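Local coordinates for protein arginine N-methyltransferase SFM1 (Saccharomyces cerevisiae, PDB 5C74) that catalyses the S-adenosyl-L-methionine-dependent monomethylation of an arginine in ribosomal protein S3 as a SPOUT-family methyltransferase, at residues Ala87-Leu91 and Ser130-Gly134; Gln22-Val27 and Thr140-Arg145. One frame throughout, in Å; residues are numbered along the deposited sequence.

Interaction 1 (Ala87-Leu91 and Ser130-Gly134); sequences ATIDL and SRRLG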
loop_
_atom_site.group_PDB
_atom_site.type_symbol
_atom_site.label_atom_id
_atom_site.label_comp_id
_atom_site.label_asym_id
_atom_site.label_seq_id
_atom_site.Cartn_x
_atom_site.Cartn_y
_atom_site.Cartn_z
ATOM N N ALA A 87 -23.567 11.803 -7.503
ATOM C CA ALA A 87 -24.994 11.756 -7.193
ATOM C C ALA A 87 -25.383 13.002 -6.413
ATOM O O ALA A 87 -24.513 13.693 -5.889
ATOM C CB ALA A 87 -25.334 10.494 -6.395
ATOM N N THR A 88 -26.674 13.292 -6.314
ATOM C CA THR A 88 -27.087 14.432 -5.499
ATOM C C THR A 88 -27.858 14.015 -4.256
ATOM O O THR A 88 -27.920 14.760 -3.298
ATOM C CB THR A 88 -27.951 15.438 -6.303
ATOM O OG1 THR A 88 -29.205 14.840 -6.665
ATOM C CG2 THR A 88 -27.215 15.883 -7.546
ATOM N N ILE A 89 -28.462 12.833 -4.275
ATOM C CA ILE A 89 -29.266 12.392 -3.142
ATOM C C ILE A 89 -28.358 11.838 -2.038
ATOM O O ILE A 89 -27.652 10.864 -2.264
ATOM C CB ILE A 89 -30.286 11.306 -3.563
ATOM C CG1 ILE A 89 -31.273 11.877 -4.588
ATOM C CG2 ILE A 89 -31.010 10.779 -2.349
ATOM C CD1 ILE A 89 -32.252 10.861 -5.135
ATOM N N ASP A 90 -28.363 12.458 -0.856
ATOM C CA ASP A 90 -27.593 11.931 0.269
ATOM C C ASP A 90 -28.265 10.701 0.856
ATOM O O ASP A 90 -29.489 10.615 0.892
ATOM C CB ASP A 90 -27.434 12.971 1.383
ATOM C CG ASP A 90 -26.342 13.981 1.100
ATOM O OD1 ASP A 90 -25.369 13.659 0.386
ATOM O OD2 ASP A 90 -26.471 15.118 1.595
ATOM N N LEU A 91 -27.455 9.770 1.343
ATOM C CA LEU A 91 -27.958 8.667 2.154
ATOM C C LEU A 91 -28.713 9.235 3.346
ATOM O O LEU A 91 -28.226 10.155 4.005
ATOM C CB LEU A 91 -26.801 7.784 2.627
ATOM C CG LEU A 91 -27.152 6.430 3.237
ATOM C CD1 LEU A 91 -27.688 5.498 2.156
ATOM C CD2 LEU A 91 -25.917 5.822 3.904
ATOM N N SER A 130 -27.235 4.766 -6.599
ATOM C CA SER A 130 -26.257 5.744 -6.141
ATOM C C SER A 130 -26.746 6.571 -4.948
ATOM O O SER A 130 -27.907 6.987 -4.905
ATOM C CB SER A 130 -25.891 6.697 -7.289
ATOM O OG SER A 130 -25.135 6.046 -8.298
ATOM N N ARG A 131 -25.850 6.815 -3.996
ATOM C CA ARG A 131 -26.074 7.802 -2.938
ATOM C C ARG A 131 -24.814 8.592 -2.675
ATOM O O ARG A 131 -23.710 8.064 -2.783
ATOM C CB ARG A 131 -26.517 7.144 -1.635
ATOM C CG ARG A 131 -27.948 6.623 -1.657
ATOM C CD ARG A 131 -28.956 7.752 -1.706
ATOM N NE ARG A 131 -30.308 7.249 -1.457
ATOM C CZ ARG A 131 -31.154 6.906 -2.418
ATOM N NH1 ARG A 131 -30.778 6.995 -3.691
ATOM N NH2 ARG A 131 -32.367 6.452 -2.106
ATOM N N ARG A 132 -24.991 9.855 -2.304
ATOM C CA ARG A 132 -23.893 10.696 -1.845
ATOM C C ARG A 132 -23.775 10.632 -0.323
ATOM O O ARG A 132 -24.745 10.322 0.359
ATOM C CB ARG A 132 -24.131 12.155 -2.297
ATOM C CG ARG A 132 -22.909 13.039 -2.261
ATOM C CD ARG A 132 -23.259 14.474 -2.670
ATOM N NE ARG A 132 -24.142 15.120 -1.696
ATOM C CZ ARG A 132 -24.346 16.434 -1.627
ATOM N NH1 ARG A 132 -23.725 17.250 -2.470
ATOM N NH2 ARG A 132 -25.166 16.935 -0.709
ATOM N N LEU A 133 -22.589 10.922 0.211
ATOM C CA LEU A 133 -22.443 11.159 1.647
ATOM C C LEU A 133 -21.909 12.577 1.872
ATOM O O LEU A 133 -20.766 12.758 2.298
ATOM C CB LEU A 133 -21.494 10.146 2.298
ATOM C CG LEU A 133 -21.933 8.700 2.498
ATOM C CD1 LEU A 133 -20.750 7.887 3.075
ATOM C CD2 LEU A 133 -23.154 8.604 3.418
ATOM N N GLY A 134 -22.731 13.576 1.573
ATOM C CA GLY A 134 -22.314 14.964 1.711
ATOM C C GLY A 134 -21.393 15.402 0.593
ATOM O O GLY A 134 -21.020 14.606 -0.266
#
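Asp90 OD1 is gripped by two donors of the 130-134 segment, Arg132 NE at 2.8 Å and the backbone N of Gly134 at 2.9 Å, which reach it from opposite faces of the carboxylate. The pairing is consistent with the knotted part of a SPOUT fold: the loop after strand 80-83 is tied to the chain as it leaves the edge strand 128-131 of the parallel sheet. Arg132 meets the carboxylate side-on, with NH2 adding a nearly straight bond of 3.2 Å to Asp90 OD2. Both nitrogens come from the syn side, yet the two flat groups are turned 29° apart rather than being coplanar. The arginine chain runs straight as far as CD and then bends at chi3 (66°), bringing NE round to the aspartate. The paired NE and NH2 bonds set the rotation of its guanidinium, which is flanked on one face by Thr88 O and on the other by the backbone carbon of Gly134, both offset toward the rim. Beside the ion pair a single beta bridge joins Asp90 and Arg132: Arg132 N bonds to Ile89 O at 2.8 Å, and Leu91 N to Arg132 O at 2.9 Å. Arg131, bent at chi2 (-69°), carries its guanidinium under the CG2 methyl of Ile89, which lies over one face; NE makes a salt bridge with Asp95, and NH1 returns to Ser130 O. Leu91 and Leu133 lie side by side, pointing inward to Phe102 and helix 140-151, with Leu91 CB 3.8 Å from Leu133 CD2. At the start of the contact, Ala87 CB rests 3.9 Å from Ser130 CB, while Ser130 OG bonds to Lys121 and Asp84.

Interaction 2 (Gln22-Val27 and Thr140-Arg145); sequences QILREV and TDTAIR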
loop_
_atom_site.group_PDB
_atom_site.type_symbol
_atom_site.label_atom_id
_atom_site.label_comp_id
_atom_site.label_asym_id
_atom_site.label_seq_id
_atom_site.Cartn_x
_atom_site.Cartn_y
_atom_site.Cartn_z
ATOM N N GLN A 22 -9.386 -0.378 11.441
ATOM C CA GLN A 22 -10.370 0.397 12.191
ATOM C C GLN A 22 -11.783 0.009 11.765
ATOM O O GLN A 22 -12.682 -0.151 12.602
ATOM C CB GLN A 22 -10.141 1.899 11.989
ATOM C CG GLN A 22 -11.105 2.785 12.776
ATOM C CD GLN A 22 -10.640 3.059 14.182
ATOM O OE1 GLN A 22 -9.789 2.344 14.732
ATOM N NE2 GLN A 22 -11.182 4.121 14.778
ATOM N N ILE A 23 -11.979 -0.162 10.462
ATOM C CA ILE A 23 -13.293 -0.591 9.945
ATOM C C ILE A 23 -13.706 -1.952 10.517
ATOM O O ILE A 23 -14.836 -2.121 11.000
ATOM C CB ILE A 23 -13.282 -0.629 8.397
ATOM C CG1 ILE A 23 -13.168 0.811 7.863
ATOM C CG2 ILE A 23 -14.521 -1.324 7.846
ATOM C CD1 ILE A 23 -12.733 0.931 6.384
ATOM N N LEU A 24 -12.783 -2.909 10.494
ATOM C CA LEU A 24 -13.049 -4.235 11.039
ATOM C C LEU A 24 -13.391 -4.184 12.522
ATOM O O LEU A 24 -14.280 -4.897 12.980
ATOM C CB LEU A 24 -11.848 -5.164 10.800
ATOM C CG LEU A 24 -11.625 -5.568 9.341
ATOM C CD1 LEU A 24 -10.191 -6.087 9.114
ATOM C CD2 LEU A 24 -12.640 -6.639 8.932
ATOM N N ARG A 25 -12.695 -3.343 13.280
ATOM C CA ARG A 25 -12.976 -3.240 14.704
ATOM C C ARG A 25 -14.357 -2.625 14.916
ATOM O O ARG A 25 -15.054 -2.975 15.869
ATOM C CB ARG A 25 -11.901 -2.413 15.430
ATOM C CG ARG A 25 -10.609 -3.213 15.698
ATOM C CD ARG A 25 -9.600 -2.435 16.534
ATOM N NE ARG A 25 -9.188 -1.216 15.858
ATOM C CZ ARG A 25 -8.033 -1.059 15.216
ATOM N NH1 ARG A 25 -7.141 -2.037 15.177
ATOM N NH2 ARG A 25 -7.772 0.094 14.624
ATOM N N GLU A 26 -14.748 -1.717 14.025
ATOM C CA GLU A 26 -16.039 -1.057 14.165
ATOM C C GLU A 26 -17.218 -1.932 13.731
ATOM O O GLU A 26 -18.162 -2.123 14.501
ATOM C CB GLU A 26 -16.084 0.252 13.375
ATOM C CG GLU A 26 -17.378 1.025 13.647
ATOM C CD GLU A 26 -17.554 2.260 12.768
ATOM O OE1 GLU A 26 -16.620 2.638 12.038
ATOM O OE2 GLU A 26 -18.644 2.851 12.803
ATOM N N VAL A 27 -17.180 -2.468 12.517
ATOM C CA VAL A 27 -18.378 -3.144 11.990
ATOM C C VAL A 27 -18.294 -4.662 12.065
ATOM O O VAL A 27 -19.316 -5.359 11.964
ATOM C CB VAL A 27 -18.671 -2.723 10.537
ATOM C CG1 VAL A 27 -18.821 -1.178 10.442
ATOM C CG2 VAL A 27 -17.590 -3.209 9.588
ATOM N N THR A 140 -12.146 6.277 3.908
ATOM C CA THR A 140 -13.075 5.168 3.849
ATOM C C THR A 140 -13.624 4.807 5.229
ATOM O O THR A 140 -14.822 4.545 5.377
ATOM C CB THR A 140 -12.417 3.957 3.223
ATOM O OG1 THR A 140 -11.869 4.353 1.967
ATOM C CG2 THR A 140 -13.463 2.866 2.999
ATOM N N ASP A 141 -12.769 4.798 6.246
ATOM C CA ASP A 141 -13.258 4.471 7.589
ATOM C C ASP A 141 -14.238 5.521 8.112
ATOM O O ASP A 141 -15.186 5.185 8.821
ATOM C CB ASP A 141 -12.106 4.304 8.568
ATOM C CG ASP A 141 -11.314 5.566 8.741
ATOM O OD1 ASP A 141 -10.688 5.998 7.751
ATOM O OD2 ASP A 141 -11.309 6.115 9.864
ATOM N N THR A 142 -14.023 6.783 7.753
ATOM C CA THR A 142 -14.959 7.850 8.139
ATOM C C THR A 142 -16.311 7.670 7.422
ATOM O O THR A 142 -17.386 7.842 8.026
ATOM C CB THR A 142 -14.403 9.248 7.814
ATOM O OG1 THR A 142 -13.259 9.515 8.636
ATOM C CG2 THR A 142 -15.469 10.303 8.105
ATOM N N ALA A 143 -16.251 7.315 6.138
ATOM C CA ALA A 143 -17.461 7.118 5.344
ATOM C C ALA A 143 -18.288 5.984 5.932
ATOM O O ALA A 143 -19.517 6.072 5.996
ATOM C CB ALA A 143 -17.127 6.822 3.885
ATOM N N ILE A 144 -17.609 4.924 6.355
ATOM C CA ILE A 144 -18.293 3.793 6.957
ATOM C C ILE A 144 -18.860 4.186 8.317
ATOM O O ILE A 144 -19.996 3.840 8.625
ATOM C CB ILE A 144 -17.363 2.571 7.060
ATOM C CG1 ILE A 144 -17.111 2.051 5.637
ATOM C CG2 ILE A 144 -17.994 1.475 7.964
ATOM C CD1 ILE A 144 -16.255 0.816 5.544
ATOM N N ARG A 145 -18.110 4.950 9.114
ATOM C CA ARG A 145 -18.672 5.406 10.391
ATOM C C ARG A 145 -19.919 6.252 10.143
ATOM O O ARG A 145 -20.929 6.121 10.837
ATOM C CB ARG A 145 -17.653 6.218 11.203
ATOM C CG ARG A 145 -18.229 6.802 12.480
ATOM C CD ARG A 145 -17.130 7.366 13.369
ATOM N NE ARG A 145 -16.323 6.288 13.901
ATOM C CZ ARG A 145 -16.642 5.619 15.001
ATOM N NH1 ARG A 145 -17.733 5.950 15.689
ATOM N NH2 ARG A 145 -15.868 4.638 15.421
HETATM O O HOH W 1 -14.157 4.886 13.209
HETATM O O HOH W 2 -14.588 3.048 10.701
#
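Ile23 presses its side chain against helix 140-145 at two places. Its CG1 lies 3.7 Å from Asp141 CB, and its CG2 meets the CD1 methyl of Ile144 at 3.6 Å, the two isoleucines crossing at about a right angle. Ile144 also uses its other branch, setting CG2 3.7 Å from Val27 CG1, so its two branches reach Ile23 and Val27, one turn apart. The helix segments run nearly parallel, 16° apart with axes 9.9 Å from each other. They sit side by side on one face of the parallel sheet of the SPOUT alpha/beta fold: Ile144 and Val27 rest on Tyr3 of strand 2-6, and Ile144 also on Phe104 of strand 101-104. Above this apolar floor, Glu26 stretches out, CG anti to its N (chi1 -174°), and lays its carboxylate over the guanidinium of Arg145. The planes are 16° apart, stacked, with Glu26 OE2 over the centre of the group. No N-H points at the carboxylate, and Glu26 OE1 stands 4.0 Å from Arg145 NH2, so the charges meet face to face without a salt bridge. One water joins the helices, donating to Asp141 O at 2.9 Å and to Glu26 OE1 over a length so short as to be doubtful. Replacing Glu26 with an alanine would probably leave the guanidinium face without its opposing charge and that water without its partner on helix 22-27. Arg145 bends at chi3 and points NE at a second water, 2.7 Å away, which also receives a weak bond from Gln22 NE2.

In the fold
Interactions 1 and 2 lie about 18 Å apart, centre to centre, and meet at helix 140-151, which interaction 2 contributes and the leucines of interaction 1 touch. Leu133 CD1 packs 3.7 Å from Ala143 O, and Leu91 touches the same helix farther along, at Thr147 and Ile151. Interaction 1 thus ties the loop after strand 80-83 to the chain entering that helix, and interaction 2 seats its first turns beside helix 14-27. In SPOUT enzymes the cofactor binds at the knot, which probably includes the loops near interaction 1. Neither nickel site (Glu174, His208 and His210; His207 and His209) uses a residue of these contacts; the histidines evidently belong to the C-terminal tag.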